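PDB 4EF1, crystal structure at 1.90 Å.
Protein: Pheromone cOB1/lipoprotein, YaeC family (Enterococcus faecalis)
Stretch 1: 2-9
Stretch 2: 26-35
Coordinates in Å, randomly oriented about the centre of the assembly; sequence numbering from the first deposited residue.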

# COMPACT_ATOMS: atom_id res chain seq x y z
N ASP A 2 27.45 11.58 -12.01
CA ASP A 2 26.69 12.02 -10.81
C ASP A 2 25.36 12.75 -11.07
O ASP A 2 24.66 13.03 -10.09
CB ASP A 2 27.59 12.93 -9.95
N ASP A 3 24.97 12.98 -12.34
CA ASP A 3 24.02 14.09 -12.65
C ASP A 3 22.75 14.03 -13.60
O ASP A 3 22.14 15.09 -13.76
CB ASP A 3 24.90 15.35 -12.96
CG ASP A 3 25.33 15.47 -14.43
OD1 ASP A 3 25.04 14.56 -15.24
OD2 ASP A 3 25.98 16.50 -14.76
N SER A 4 22.34 12.91 -14.21
CA SER A 4 20.97 12.84 -14.86
C SER A 4 19.84 12.94 -13.81
O SER A 4 19.80 12.10 -12.94
CB SER A 4 20.73 11.53 -15.64
OG SER A 4 21.61 11.33 -16.72
N VAL A 5 18.93 13.90 -13.93
CA VAL A 5 17.88 14.09 -12.91
C VAL A 5 16.75 13.04 -13.06
O VAL A 5 16.37 12.70 -14.18
CB VAL A 5 17.27 15.51 -12.97
CG1 VAL A 5 16.26 15.75 -11.83
CG2 VAL A 5 18.34 16.58 -12.96
N LEU A 6 16.27 12.50 -11.95
CA LEU A 6 15.11 11.58 -11.96
C LEU A 6 14.21 12.03 -10.82
O LEU A 6 14.59 11.96 -9.64
CB LEU A 6 15.52 10.11 -11.81
CG LEU A 6 14.38 9.07 -11.93
CD1 LEU A 6 13.75 9.05 -13.31
CD2 LEU A 6 14.89 7.68 -11.58
N LYS A 7 13.05 12.55 -11.18
CA LYS A 7 12.09 13.06 -10.19
C LYS A 7 11.07 12.00 -9.85
O LYS A 7 10.29 11.60 -10.74
CB LYS A 7 11.37 14.31 -10.71
CG LYS A 7 12.15 15.60 -10.56
CD LYS A 7 11.34 16.81 -11.04
CE LYS A 7 12.09 18.10 -10.79
NZ LYS A 7 11.80 19.14 -11.81
N VAL A 8 11.04 11.56 -8.59
CA VAL A 8 10.09 10.49 -8.17
C VAL A 8 9.07 11.00 -7.13
O VAL A 8 9.44 11.63 -6.12
CB VAL A 8 10.84 9.25 -7.66
CG1 VAL A 8 9.87 8.12 -7.45
CG2 VAL A 8 11.95 8.83 -8.66
N GLY A 9 7.78 10.77 -7.37
CA GLY A 9 6.74 11.15 -6.41
C GLY A 9 6.49 9.97 -5.50
O GLY A 9 6.49 8.82 -5.97
N LEU A 26 22.45 6.26 -5.94
CA LEU A 26 22.09 6.69 -7.29
C LEU A 26 23.07 7.71 -7.83
O LEU A 26 23.31 7.72 -9.02
CB LEU A 26 20.66 7.25 -7.37
CG LEU A 26 19.59 6.25 -7.75
CD1 LEU A 26 19.76 5.83 -9.19
CD2 LEU A 26 19.68 5.02 -6.85
N GLU A 27 23.60 8.57 -6.96
CA GLU A 27 24.59 9.57 -7.38
C GLU A 27 25.85 8.87 -7.94
O GLU A 27 26.38 9.27 -8.96
CB GLU A 27 24.91 10.54 -6.22
CG GLU A 27 25.84 11.70 -6.59
CD GLU A 27 27.33 11.36 -6.52
OE1 GLU A 27 27.74 10.54 -5.67
OE2 GLU A 27 28.12 11.94 -7.31
N LYS A 28 26.26 7.77 -7.31
CA LYS A 28 27.36 6.95 -7.81
C LYS A 28 27.08 6.31 -9.16
O LYS A 28 28.01 5.99 -9.87
CB LYS A 28 27.76 5.88 -6.80
CG LYS A 28 28.30 6.50 -5.50
CD LYS A 28 29.76 6.89 -5.63
CE LYS A 28 30.31 7.48 -4.34
NZ LYS A 28 31.81 7.59 -4.35
N GLU A 29 25.81 6.11 -9.51
CA GLU A 29 25.43 5.61 -10.83
C GLU A 29 25.10 6.76 -11.83
O GLU A 29 24.55 6.52 -12.90
CB GLU A 29 24.23 4.67 -10.73
CG GLU A 29 24.33 3.51 -9.76
CD GLU A 29 25.47 2.56 -10.07
OE1 GLU A 29 25.94 2.56 -11.23
OE2 GLU A 29 25.91 1.83 -9.14
N GLY A 30 25.45 7.99 -11.47
CA GLY A 30 25.23 9.14 -12.35
C GLY A 30 23.79 9.61 -12.45
O GLY A 30 23.40 10.17 -13.46
N VAL A 31 23.03 9.40 -11.37
CA VAL A 31 21.63 9.83 -11.31
C VAL A 31 21.43 10.77 -10.12
O VAL A 31 21.81 10.43 -9.02
CB VAL A 31 20.67 8.62 -11.20
CG1 VAL A 31 19.23 9.05 -10.95
CG2 VAL A 31 20.75 7.75 -12.45
N LYS A 32 20.85 11.95 -10.36
CA LYS A 32 20.42 12.85 -9.29
C LYS A 32 18.93 12.59 -9.01
O LYS A 32 18.03 13.03 -9.75
CB LYS A 32 20.66 14.31 -9.66
CG LYS A 32 20.27 15.30 -8.57
CD LYS A 32 20.56 16.75 -8.97
CE LYS A 32 20.39 17.71 -7.80
NZ LYS A 32 19.07 17.56 -7.12
N LEU A 33 18.69 11.86 -7.93
CA LEU A 33 17.36 11.51 -7.51
C LEU A 33 16.72 12.70 -6.77
O LEU A 33 17.34 13.32 -5.90
CB LEU A 33 17.44 10.25 -6.65
CG LEU A 33 16.16 9.63 -6.21
CD1 LEU A 33 15.36 9.21 -7.45
CD2 LEU A 33 16.51 8.44 -5.35
N GLU A 34 15.50 13.05 -7.16
CA GLU A 34 14.74 14.11 -6.51
C GLU A 34 13.37 13.57 -6.15
O GLU A 34 12.77 12.82 -6.91
CB GLU A 34 14.66 15.34 -7.42
CG GLU A 34 16.02 15.96 -7.71
CD GLU A 34 15.98 17.21 -8.59
OE1 GLU A 34 14.87 17.60 -9.04
OE2 GLU A 34 17.06 17.78 -8.84
N VAL A 35 12.90 13.93 -4.96
CA VAL A 35 11.69 13.33 -4.41
C VAL A 35 10.62 14.41 -4.16
O VAL A 35 10.93 15.47 -3.62
CB VAL A 35 12.00 12.63 -3.08
CG1 VAL A 35 10.75 12.00 -2.50
CG2 VAL A 35 13.07 11.60 -3.28

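Residues 4-9 and 31-35 lie side by side as parallel strands, their N-to-C directions 25° apart, and the contact buries 651 Å² counted over both sides. Its frame is a ladder of five backbone hydrogen bonds. Ser4 N donates to Gly30 O (3.0 Å), and Lys32 N returns a bond to Ser4 O (2.8 Å). Leu6 N then reaches Lys32 O (2.9 Å), Glu34 N reaches Leu6 O (2.9 Å), and Val8 N closes the series on Glu34 O (2.7 Å). The alternation is that of a parallel sheet: Ser4 and Leu6 each bond to the residues before and after their register partner, Val31 or Leu33, and Val8 bonds through its N to Glu34, the residue before Val35. The N and O atoms of Val31, Leu33 and Val35 take no part in this ladder. The gaps between rungs are filled by CA-H...O contacts, such as Val31 CA to Ser4 O and Val5 CA to Lys32 O, both 3.3 Å.

Side chains alternate between the two faces. On the face carrying Leu6, Val8, Val31, Leu33 and Val35, apolar groups interlock along the strands. Leu6 faces the groove between Val31 and Leu33: its CB meets Val31 CG1 at 4.0 Å, while its CD2 lies 4.4 Å from Leu33 CD1. The end of the Leu33 side chain comes nearer the other strand, and its CD1 packs against Val8 CG2 at 3.6 Å, so that one methyl of Leu33 touches both Leu6 and Val8. The branched valines broaden the strand close to its backbone and the longer leucines bridge between neighbours, a combination suited to this largely buried surface.

The other face is more open and more polar. Here Glu34 stands up from its own strand, and its carboxylate leans slightly into the hollow that Val5 and Lys7 leave along the neighbouring strand. Val5 CG1 presses against Glu34 CD at 3.6 Å, and Lys7 CE approaches Glu34 OE1 at 3.3 Å; Lys7 NZ, 4.4 Å from Glu34 OE1, is near enough for charge attraction but not for a salt bridge. The carboxylate is also held from its own strand, where Lys32 NZ forms a salt bridge with Glu34 OE2 (2.7 Å). The extended Lys32 chain (chi1 to chi3 t) rises away from the sheet, and its last torsion (chi4 m) turns NZ to Glu34 OE2.

Before the strands pair, Asp2 N lies 3.3 Å from Gly30 CA. Gly30 has a positive phi of 75°, which favours glycine.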